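Local coordinates for reticulocyte binding protein (Streptococcus agalactiae COH1, PDB 3FAW) that probably hydrolyses the alpha-1,6 linkages of pullulan and related alpha-glucans at the streptococcal cell surface, at residues 277-281 against 282-286; 295-298 against 299-302; 301-304 against 305-309; 374-377 against 378-382. One frame throughout, in Å; residues are numbered along the deposited sequence.

Interaction 1: residues 277-281 against 282-286; sequences DFTSD and QSLDG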
loop_
_atom_site.group_PDB
_atom_site.type_symbol
_atom_site.label_atom_id
_atom_site.label_comp_id
_atom_site.label_asym_id
_atom_site.label_seq_id
_atom_site.Cartn_x
_atom_site.Cartn_y
_atom_site.Cartn_z
ATOM N N ASP A 277 -3.682 -15.307 -4.259
ATOM C CA ASP A 277 -3.054 -16.195 -3.266
ATOM C C ASP A 277 -4.065 -16.983 -2.444
ATOM O O ASP A 277 -3.894 -18.180 -2.209
ATOM C CB ASP A 277 -2.200 -15.390 -2.270
ATOM C CG ASP A 277 -0.994 -14.722 -2.910
ATOM O OD1 ASP A 277 -0.761 -14.897 -4.126
ATOM O OD2 ASP A 277 -0.281 -14.005 -2.174
ATOM N N PHE A 278 -5.105 -16.289 -1.994
ATOM C CA PHE A 278 -5.998 -16.803 -0.964
ATOM C C PHE A 278 -6.862 -17.982 -1.423
ATOM O O PHE A 278 -7.410 -18.691 -0.581
ATOM C CB PHE A 278 -6.889 -15.670 -0.435
ATOM C CG PHE A 278 -7.544 -15.961 0.897
ATOM C CD1 PHE A 278 -6.792 -16.385 1.987
ATOM C CD2 PHE A 278 -8.912 -15.772 1.069
ATOM C CE1 PHE A 278 -7.390 -16.636 3.214
ATOM C CE2 PHE A 278 -9.516 -16.018 2.293
ATOM C CZ PHE A 278 -8.750 -16.449 3.370
ATOM N N THR A 279 -6.988 -18.183 -2.738
ATOM C CA THR A 279 -7.790 -19.290 -3.280
ATOM C C THR A 279 -7.187 -19.985 -4.510
ATOM O O THR A 279 -7.916 -20.619 -5.270
ATOM C CB THR A 279 -9.230 -18.811 -3.634
ATOM O OG1 THR A 279 -9.170 -17.796 -4.645
ATOM C CG2 THR A 279 -9.944 -18.262 -2.392
ATOM N N SER A 280 -5.869 -19.891 -4.698
ATOM C CA SER A 280 -5.203 -20.524 -5.847
ATOM C C SER A 280 -4.670 -21.934 -5.556
ATOM O O SER A 280 -4.125 -22.581 -6.448
ATOM C CB SER A 280 -4.055 -19.651 -6.358
ATOM O OG SER A 280 -3.032 -19.518 -5.386
ATOM N N ASP A 281 -4.827 -22.405 -4.322
ATOM C CA ASP A 281 -4.383 -23.752 -3.938
ATOM C C ASP A 281 -5.085 -24.837 -4.766
ATOM O O ASP A 281 -6.317 -24.868 -4.852
ATOM C CB ASP A 281 -4.653 -23.986 -2.447
ATOM C CG ASP A 281 -3.900 -25.188 -1.877
ATOM O OD1 ASP A 281 -3.360 -26.009 -2.646
ATOM O OD2 ASP A 281 -3.854 -25.309 -0.637
ATOM N N GLN A 282 -4.287 -25.730 -5.355
ATOM C CA GLN A 282 -4.794 -26.891 -6.103
ATOM C C GLN A 282 -5.717 -27.757 -5.241
ATOM O O GLN A 282 -6.603 -28.434 -5.757
ATOM C CB GLN A 282 -3.631 -27.756 -6.608
ATOM C CG GLN A 282 -2.733 -27.085 -7.641
ATOM C CD GLN A 282 -1.369 -27.751 -7.768
ATOM O OE1 GLN A 282 -1.217 -28.944 -7.497
ATOM N NE2 GLN A 282 -0.370 -26.979 -8.181
ATOM N N SER A 283 -5.480 -27.732 -3.928
ATOM C CA SER A 283 -6.314 -28.424 -2.945
ATOM C C SER A 283 -7.791 -28.046 -3.029
ATOM O O SER A 283 -8.653 -28.855 -2.694
ATOM C CB SER A 283 -5.798 -28.123 -1.534
ATOM O OG SER A 283 -6.631 -28.692 -0.543
ATOM N N LEU A 284 -8.076 -26.821 -3.470
ATOM C CA LEU A 284 -9.447 -26.316 -3.558
ATOM C C LEU A 284 -10.183 -26.747 -4.832
ATOM O O LEU A 284 -11.387 -26.503 -4.957
ATOM C CB LEU A 284 -9.461 -24.783 -3.451
ATOM C CG LEU A 284 -8.948 -24.168 -2.139
ATOM C CD1 LEU A 284 -9.083 -22.654 -2.169
ATOM C CD2 LEU A 284 -9.672 -24.741 -0.929
ATOM N N ASP A 285 -9.477 -27.377 -5.771
ATOM C CA ASP A 285 -10.107 -27.862 -7.000
ATOM C C ASP A 285 -11.202 -28.866 -6.661
ATOM O O ASP A 285 -10.945 -29.886 -6.019
ATOM C CB ASP A 285 -9.081 -28.506 -7.937
ATOM C CG ASP A 285 -8.181 -27.485 -8.614
ATOM O OD1 ASP A 285 -8.628 -26.338 -8.842
ATOM O OD2 ASP A 285 -7.026 -27.841 -8.932
ATOM N N GLY A 286 -12.427 -28.553 -7.076
ATOM C CA GLY A 286 -13.591 -29.372 -6.755
ATOM C C GLY A 286 -14.320 -28.926 -5.498
ATOM O O GLY A 286 -15.464 -29.327 -5.278
#

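Interaction 2: residues 295-298 against 299-302; sequences FAAF and SEKL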
loop_
_atom_site.group_PDB
_atom_site.type_symbol
_atom_site.label_atom_id
_atom_site.label_comp_id
_atom_site.label_asym_id
_atom_site.label_seq_id
_atom_site.Cartn_x
_atom_site.Cartn_y
_atom_site.Cartn_z
ATOM N N PHE A 295 -12.649 -12.477 -6.841
ATOM C CA PHE A 295 -13.432 -11.905 -5.737
ATOM C C PHE A 295 -14.497 -12.884 -5.247
ATOM O O PHE A 295 -14.720 -13.016 -4.042
ATOM C CB PHE A 295 -14.135 -10.601 -6.163
ATOM C CG PHE A 295 -13.198 -9.477 -6.541
ATOM C CD1 PHE A 295 -12.178 -9.079 -5.687
ATOM C CD2 PHE A 295 -13.359 -8.797 -7.743
ATOM C CE1 PHE A 295 -11.319 -8.042 -6.033
ATOM C CE2 PHE A 295 -12.509 -7.757 -8.092
ATOM C CZ PHE A 295 -11.488 -7.378 -7.231
ATOM N N ALA A 296 -15.152 -13.554 -6.195
ATOM C CA ALA A 296 -16.234 -14.498 -5.907
ATOM C C ALA A 296 -15.758 -15.748 -5.155
ATOM O O ALA A 296 -16.492 -16.288 -4.324
ATOM C CB ALA A 296 -16.938 -14.899 -7.203
ATOM N N ALA A 297 -14.541 -16.208 -5.452
ATOM C CA ALA A 297 -13.943 -17.340 -4.732
ATOM C C ALA A 297 -13.508 -16.927 -3.320
ATOM O O ALA A 297 -13.721 -17.669 -2.352
ATOM C CB ALA A 297 -12.752 -17.903 -5.514
ATOM N N PHE A 298 -12.901 -15.745 -3.212
ATOM C CA PHE A 298 -12.460 -15.201 -1.918
ATOM C C PHE A 298 -13.582 -15.254 -0.875
ATOM O O PHE A 298 -13.342 -15.614 0.277
ATOM C CB PHE A 298 -11.970 -13.753 -2.087
ATOM C CG PHE A 298 -11.061 -13.270 -0.979
ATOM C CD1 PHE A 298 -9.711 -13.041 -1.227
ATOM C CD2 PHE A 298 -11.555 -13.022 0.301
ATOM C CE1 PHE A 298 -8.866 -12.580 -0.220
ATOM C CE2 PHE A 298 -10.714 -12.564 1.317
ATOM C CZ PHE A 298 -9.365 -12.341 1.052
ATOM N N SER A 299 -14.802 -14.901 -1.282
ATOM C CA SER A 299 -15.958 -14.905 -0.371
ATOM C C SER A 299 -16.267 -16.287 0.218
ATOM O O SER A 299 -16.791 -16.391 1.336
ATOM C CB SER A 299 -17.206 -14.363 -1.070
ATOM O OG SER A 299 -17.576 -15.189 -2.156
ATOM N N GLU A 300 -15.935 -17.336 -0.534
ATOM C CA GLU A 300 -16.146 -18.719 -0.096
ATOM C C GLU A 300 -15.216 -19.146 1.048
ATOM O O GLU A 300 -15.395 -20.228 1.612
ATOM C CB GLU A 300 -15.969 -19.690 -1.271
ATOM C CG GLU A 300 -16.868 -19.409 -2.473
ATOM C CD GLU A 300 -16.782 -20.493 -3.537
ATOM O OE1 GLU A 300 -17.121 -21.664 -3.242
ATOM O OE2 GLU A 300 -16.382 -20.178 -4.674
ATOM N N LYS A 301 -14.229 -18.310 1.376
ATOM C CA LYS A 301 -13.271 -18.596 2.447
ATOM C C LYS A 301 -13.258 -17.549 3.571
ATOM O O LYS A 301 -12.321 -17.509 4.372
ATOM C CB LYS A 301 -11.866 -18.739 1.839
ATOM C CG LYS A 301 -11.679 -20.010 1.019
ATOM C CD LYS A 301 -11.936 -21.243 1.885
ATOM C CE LYS A 301 -11.342 -22.502 1.317
ATOM N NZ LYS A 301 -11.448 -23.597 2.317
ATOM N N LEU A 302 -14.302 -16.723 3.642
ATOM C CA LEU A 302 -14.411 -15.683 4.676
ATOM C C LEU A 302 -14.748 -16.235 6.063
ATOM O O LEU A 302 -14.401 -15.619 7.074
ATOM C CB LEU A 302 -15.453 -14.624 4.285
ATOM C CG LEU A 302 -15.154 -13.767 3.049
ATOM C CD1 LEU A 302 -16.354 -12.859 2.720
ATOM C CD2 LEU A 302 -13.882 -12.945 3.224
#

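Interaction 3: residues 301-304 against 305-309; sequences KLDY and LQKLG. With CA (calcium ion), chain C.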
loop_
_atom_site.group_PDB
_atom_site.type_symbol
_atom_site.label_atom_id
_atom_site.label_comp_id
_atom_site.label_asym_id
_atom_site.label_seq_id
_atom_site.Cartn_x
_atom_site.Cartn_y
_atom_site.Cartn_z
ATOM N N LYS A 301 -14.229 -18.310 1.376
ATOM C CA LYS A 301 -13.271 -18.596 2.447
ATOM C C LYS A 301 -13.258 -17.549 3.571
ATOM O O LYS A 301 -12.321 -17.509 4.372
ATOM C CB LYS A 301 -11.866 -18.739 1.839
ATOM C CG LYS A 301 -11.679 -20.010 1.019
ATOM C CD LYS A 301 -11.936 -21.243 1.885
ATOM C CE LYS A 301 -11.342 -22.502 1.317
ATOM N NZ LYS A 301 -11.448 -23.597 2.317
ATOM N N LEU A 302 -14.302 -16.723 3.642
ATOM C CA LEU A 302 -14.411 -15.683 4.676
ATOM C C LEU A 302 -14.748 -16.235 6.063
ATOM O O LEU A 302 -14.401 -15.619 7.074
ATOM C CB LEU A 302 -15.453 -14.624 4.285
ATOM C CG LEU A 302 -15.154 -13.767 3.049
ATOM C CD1 LEU A 302 -16.354 -12.859 2.720
ATOM C CD2 LEU A 302 -13.882 -12.945 3.224
ATOM N N ASP A 303 -15.437 -17.373 6.110
ATOM C CA ASP A 303 -15.741 -18.046 7.378
ATOM C C ASP A 303 -14.462 -18.338 8.172
ATOM O O ASP A 303 -14.421 -18.132 9.385
ATOM C CB ASP A 303 -16.524 -19.343 7.132
ATOM C CG ASP A 303 -18.016 -19.106 6.868
ATOM O OD1 ASP A 303 -18.456 -17.937 6.800
ATOM O OD2 ASP A 303 -18.757 -20.107 6.728
ATOM N N TYR A 304 -13.425 -18.801 7.479
ATOM C CA TYR A 304 -12.104 -19.019 8.081
ATOM C C TYR A 304 -11.572 -17.763 8.774
ATOM O O TYR A 304 -11.071 -17.829 9.900
ATOM C CB TYR A 304 -11.101 -19.463 7.011
ATOM C CG TYR A 304 -9.659 -19.513 7.485
ATOM C CD1 TYR A 304 -9.168 -20.633 8.156
ATOM C CD2 TYR A 304 -8.789 -18.445 7.258
ATOM C CE1 TYR A 304 -7.852 -20.689 8.593
ATOM C CE2 TYR A 304 -7.463 -18.490 7.697
ATOM C CZ TYR A 304 -7.004 -19.619 8.364
ATOM O OH TYR A 304 -5.705 -19.691 8.804
ATOM N N LEU A 305 -11.673 -16.628 8.085
ATOM C CA LEU A 305 -11.184 -15.356 8.608
ATOM C C LEU A 305 -12.096 -14.811 9.705
ATOM O O LEU A 305 -11.619 -14.202 10.662
ATOM C CB LEU A 305 -11.030 -14.331 7.480
ATOM C CG LEU A 305 -9.971 -14.649 6.419
ATOM C CD1 LEU A 305 -9.998 -13.604 5.310
ATOM C CD2 LEU A 305 -8.581 -14.732 7.030
ATOM N N GLN A 306 -13.405 -15.028 9.568
ATOM C CA GLN A 306 -14.347 -14.680 10.635
ATOM C C GLN A 306 -13.988 -15.435 11.919
ATOM O O GLN A 306 -13.942 -14.847 13.000
ATOM C CB GLN A 306 -15.790 -14.995 10.221
ATOM C CG GLN A 306 -16.836 -14.583 11.252
ATOM C CD GLN A 306 -18.263 -14.907 10.830
ATOM O OE1 GLN A 306 -18.497 -15.720 9.931
ATOM N NE2 GLN A 306 -19.227 -14.274 11.492
ATOM N N LYS A 307 -13.731 -16.734 11.790
ATOM C CA LYS A 307 -13.323 -17.561 12.928
ATOM C C LYS A 307 -11.954 -17.138 13.463
ATOM O O LYS A 307 -11.761 -17.046 14.673
ATOM C CB LYS A 307 -13.293 -19.042 12.541
ATOM C CG LYS A 307 -14.660 -19.655 12.255
ATOM C CD LYS A 307 -14.513 -21.022 11.584
ATOM C CE LYS A 307 -15.858 -21.724 11.401
ATOM N NZ LYS A 307 -16.670 -21.145 10.289
ATOM N N LEU A 308 -11.011 -16.876 12.558
ATOM C CA LEU A 308 -9.666 -16.431 12.937
ATOM C C LEU A 308 -9.717 -15.235 13.888
ATOM O O LEU A 308 -8.945 -15.175 14.851
ATOM C CB LEU A 308 -8.835 -16.082 11.696
ATOM C CG LEU A 308 -7.379 -15.662 11.945
ATOM C CD1 LEU A 308 -6.644 -16.702 12.794
ATOM C CD2 LEU A 308 -6.640 -15.417 10.628
ATOM N N GLY A 309 -10.611 -14.288 13.594
ATOM C CA GLY A 309 -10.949 -13.198 14.512
ATOM C C GLY A 309 -10.454 -11.812 14.127
ATOM O O GLY A 309 -10.618 -10.864 14.893
HETATM CA CA CA C . -12.491 -16.938 16.871
HETATM O O HOH W 1 -17.597 -18.383 10.511
HETATM O O HOH W 2 -13.659 -15.080 15.930
HETATM O O HOH W 3 -10.215 -15.740 17.320
HETATM O O HOH W 4 -11.394 -19.113 16.749
HETATM O O HOH W 5 -12.727 -15.442 18.735
#

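Interaction 4: residues 374-377 against 378-382; sequences QLIH and DIHKR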
loop_
_atom_site.group_PDB
_atom_site.type_symbol
_atom_site.label_atom_id
_atom_site.label_comp_id
_atom_site.label_asym_id
_atom_site.label_seq_id
_atom_site.Cartn_x
_atom_site.Cartn_y
_atom_site.Cartn_z
ATOM N N GLN A 374 -19.893 -7.215 -3.952
ATOM C CA GLN A 374 -20.487 -8.414 -3.357
ATOM C C GLN A 374 -19.555 -9.036 -2.320
ATOM O O GLN A 374 -19.991 -9.392 -1.224
ATOM C CB GLN A 374 -20.839 -9.442 -4.440
ATOM C CG GLN A 374 -21.595 -10.678 -3.929
ATOM C CD GLN A 374 -22.982 -10.351 -3.397
ATOM O OE1 GLN A 374 -23.300 -10.632 -2.240
ATOM N NE2 GLN A 374 -23.811 -9.755 -4.240
ATOM N N LEU A 375 -18.278 -9.166 -2.670
ATOM C CA LEU A 375 -17.260 -9.619 -1.724
ATOM C C LEU A 375 -17.236 -8.734 -0.468
ATOM O O LEU A 375 -17.166 -9.243 0.646
ATOM C CB LEU A 375 -15.873 -9.619 -2.384
ATOM C CG LEU A 375 -14.672 -9.877 -1.466
ATOM C CD1 LEU A 375 -14.798 -11.235 -0.785
ATOM C CD2 LEU A 375 -13.363 -9.775 -2.239
ATOM N N ILE A 376 -17.301 -7.418 -0.661
ATOM C CA ILE A 376 -17.245 -6.461 0.453
ATOM C C ILE A 376 -18.505 -6.546 1.329
ATOM O O ILE A 376 -18.421 -6.469 2.553
ATOM C CB ILE A 376 -17.015 -5.015 -0.059
ATOM C CG1 ILE A 376 -15.578 -4.871 -0.575
ATOM C CG2 ILE A 376 -17.262 -4.002 1.045
ATOM C CD1 ILE A 376 -15.277 -3.537 -1.256
ATOM N N HIS A 377 -19.656 -6.734 0.690
ATOM C CA HIS A 377 -20.920 -6.990 1.390
ATOM C C HIS A 377 -20.851 -8.304 2.181
ATOM O O HIS A 377 -21.351 -8.382 3.298
ATOM C CB HIS A 377 -22.079 -7.024 0.384
ATOM C CG HIS A 377 -23.441 -6.901 1.005
ATOM N ND1 HIS A 377 -23.855 -5.771 1.679
ATOM C CD2 HIS A 377 -24.494 -7.754 1.020
ATOM C CE1 HIS A 377 -25.097 -5.943 2.101
ATOM N NE2 HIS A 377 -25.509 -7.136 1.709
ATOM N N ASP A 378 -20.221 -9.324 1.598
ATOM C CA ASP A 378 -20.005 -10.614 2.280
ATOM C C ASP A 378 -19.019 -10.493 3.458
ATOM O O ASP A 378 -19.164 -11.179 4.462
ATOM C CB ASP A 378 -19.510 -11.682 1.291
ATOM C CG ASP A 378 -20.514 -11.979 0.171
ATOM O OD1 ASP A 378 -21.667 -11.500 0.235
ATOM O OD2 ASP A 378 -20.138 -12.691 -0.787
ATOM N N ILE A 379 -18.020 -9.625 3.335
ATOM C CA ILE A 379 -17.113 -9.326 4.453
ATOM C C ILE A 379 -17.869 -8.625 5.589
ATOM O O ILE A 379 -17.749 -9.010 6.755
ATOM C CB ILE A 379 -15.914 -8.454 4.000
ATOM C CG1 ILE A 379 -14.984 -9.259 3.082
ATOM C CG2 ILE A 379 -15.126 -7.946 5.205
ATOM C CD1 ILE A 379 -13.853 -8.442 2.439
ATOM N N HIS A 380 -18.656 -7.611 5.239
ATOM C CA HIS A 380 -19.408 -6.826 6.222
ATOM C C HIS A 380 -20.437 -7.667 6.976
ATOM O O HIS A 380 -20.641 -7.469 8.176
ATOM C CB HIS A 380 -20.099 -5.627 5.558
ATOM C CG HIS A 380 -19.153 -4.549 5.116
ATOM N ND1 HIS A 380 -19.499 -3.588 4.191
ATOM C CD2 HIS A 380 -17.870 -4.288 5.464
ATOM C CE1 HIS A 380 -18.473 -2.781 3.991
ATOM N NE2 HIS A 380 -17.473 -3.181 4.755
ATOM N N LYS A 381 -21.075 -8.597 6.266
ATOM C CA LYS A 381 -22.022 -9.544 6.866
ATOM C C LYS A 381 -21.393 -10.358 7.998
ATOM O O LYS A 381 -22.082 -10.743 8.940
ATOM C CB LYS A 381 -22.568 -10.497 5.794
ATOM C CG LYS A 381 -23.665 -11.434 6.283
ATOM C CD LYS A 381 -24.269 -12.238 5.143
ATOM C CE LYS A 381 -25.238 -13.297 5.654
ATOM N NZ LYS A 381 -26.307 -12.722 6.526
ATOM N N ARG A 382 -20.088 -10.609 7.905
ATOM C CA ARG A 382 -19.367 -11.403 8.911
ATOM C C ARG A 382 -18.665 -10.559 9.986
ATOM O O ARG A 382 -17.750 -11.041 10.659
ATOM C CB ARG A 382 -18.365 -12.329 8.215
ATOM C CG ARG A 382 -19.033 -13.430 7.394
ATOM C CD ARG A 382 -18.088 -13.990 6.358
ATOM N NE ARG A 382 -18.572 -15.225 5.741
ATOM C CZ ARG A 382 -19.503 -15.293 4.791
ATOM N NH1 ARG A 382 -20.097 -14.198 4.324
ATOM N NH2 ARG A 382 -19.851 -16.476 4.298
HETATM O O HOH W 6 -22.490 -4.039 3.236
#

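Interaction 1: residues 277-281 against 282-286
Asp281 extends its carboxylate toward the start of the short 3-10 turn at 282-284, and its side chain and carbonyl each take one backbone N-H. The side-chain bond runs from Ser283 N to Asp281 OD1, 3.0 Å and nearly straight at 168°, and makes an Asx turn. The donor stands above the carboxylate plane, 65° out of it. With CG of Asp281 opposite the backbone N and beside the carbonyl carbon (chi1 -165°), OD1 is carried forward along the chain to that N-H, and CB of Ser283 comes to lie 3.4 Å from OD1 of Asp281. OD2 accepts a hydrogen bond from the backbone N of Trp675, so two partners hold the carboxylate.

The backbone bonds close the turn. Leu284 N donates to Asp281 O at 3.0 Å, and Asp285 N follows with Gln282 O at 3.1 Å, two successive bonds of the i to i+3 kind.

Apolar packing is slight. Leu284 sends its CD1 branch back to the backbone of Thr279, 3.8 Å from CA, and to Thr279 CB at 4.1 Å. The hydroxyl of Thr279 is engaged by Gly293 N.

Asp277 bonds through OD1 to Tyr342, a residue of a calcium site, and through OD2 to Arg625 in a salt bridge. The whole turn belongs to the loop that leaves the first barrel strand, 269-273, and leads toward helix 295-298, with helix 668-671 against Asp277 and Ser280.

Interaction 2: residues 295-298 against 299-302
Phe298 and Leu302, one helical turn apart, meet at the edge of the Phe298 ring. From CB, 3.2 Å from Ser299 N, the phenylalanine swings its ring away from its own N-H, with CG on the far side of CB (chi1 -159°). Leu302 CD2 lies in the ring plane, 3.7 Å from both CD2 and CE2 of Phe298, and the two side chains cross at about a right angle. Over a face, near CE1, the ring of Phe278 packs, its plane tilted by about 35°.

Ser299 N bonds only weakly to Phe295 O at 3.3 Å, whereas the bonds of Glu300 N to Ala297 O at 2.9 Å and of Lys301 N to Phe298 O at 3.0 Å are of the i to i+3 kind. OG of Ser299 lies 2.7 Å from Ala296 O. The extended Glu300 side chain ends at Asn290 and the backbone N of Lys289, which hold its two oxygens.

The segment runs on into helix 302-308. Phe298 rests on Ile313 and Leu315 of barrel strand 312-315, and Phe295 packs on Leu372 and Leu375 of helix 367-381.

Interaction 3: residues 301-304 against 305-309
The Tyr304 ring and the Leu305 side chain cross obliquely, Leu305 CD2 lying 3.7 Å from Tyr304 CD2, and Leu308 CD2 lies 4.3 Å from Tyr304 CE2. These residues belong to helix 302-308, which links strand 269-273 to strand 312-315 in a beta-alpha-beta unit of the TIM barrel. Trp675 meets the tyrosine ring edge-to-face, and Glu622 is the hydrogen-bond partner of the phenol OH. In a second flat pair, the Asp303 carboxylate and the Gln306 amide lie side by side with planes 48° apart; Arg382 forms a salt bridge with Asp303 OD1.

Leu302 and Leu305 rest on Ile313, and Leu308 on Tyr271. Alpha-helical bonds run through the helix, from Gln306 N to Leu302 O at 2.7 Å, then on to Lys307 and Leu308. Lys307 NZ stays 4.3 Å from Asp303 OD2, too far for a salt bridge, but donates to a water that bonds in turn to Gln306 OE1.

At the C-terminal end Gly309, with positive phi, leaves the helix. A calcium ion is bound at this end: Lys307 O binds it at 2.3 Å with four waters, two of which also donate to Gln306 O and Leu308 O.

Interaction 4: residues 374-377 against 378-382
Gln374 opens the run with its carbonyl, which takes the backbone N-H of Asp378 at 2.8 Å. Its side chain, bent at chi2, crosses the Asp378 side chain, with the amide and carboxylate planes 47° apart.

Leu375 follows, accepting from Ile379 N at 2.8 Å. Its CG meets CD1 of Ile379 at 4.2 Å, and Leu375 itself packs on Phe295 and Phe298 of helix 295-298.

Ile376 packs alongside His380. The two side chains point the same way, and CG2 of Ile376, opposite its own backbone N, touches CE1 of the imidazole at 3.4 Å. The Ile376 carbonyl oxygen sits over one face of that ring, 3.3 Å above its plane and offset toward the rim, while accepting the N-H of His380. NE2 of His380 is hydrogen-bonded to Asp452. All of this lies on helix 367-381, which connects strands 312-315 and 385-390 of the TIM barrel.

His377 completes the segment. Its carbonyl bonds to Lys381 N, and its CG, turned away from the backbone N (chi1 -164°), brings ND1 to within 2.7 Å of a water. That water reaches ND1 of His380 at 3.2 Å, meeting the ring at its edge and in plane, so it bridges the two imidazoles.

Just after, NH1 of Arg382 donates to Asp378 O at 3.2 Å (153°), while NE of Arg382 forms a salt bridge with Asp303.

How the interactions relate
Running from the N terminus, interaction 1 closes a turn in the loop after barrel strand 269-273, interaction 2 carries helix 295-298 on toward helix 302-308, interaction 3 spans helix 302-308, and interaction 4, further on, lies at the C-terminal part of helix 367-381. None nests in or crosses another, though interactions 2 and 3 share Lys301 and Leu302. Lys301 also packs against Phe278 and Leu284, tying interaction 1 to both. Interaction 4 joins interactions 2 and 3 through Leu302, which touches Asp378 and Arg382, and through the salt bridge of Asp303 with Arg382. Interactions 1 and 4 do not touch, their nearest atoms being about 8 Å apart; interactions 2 and 3 lie between.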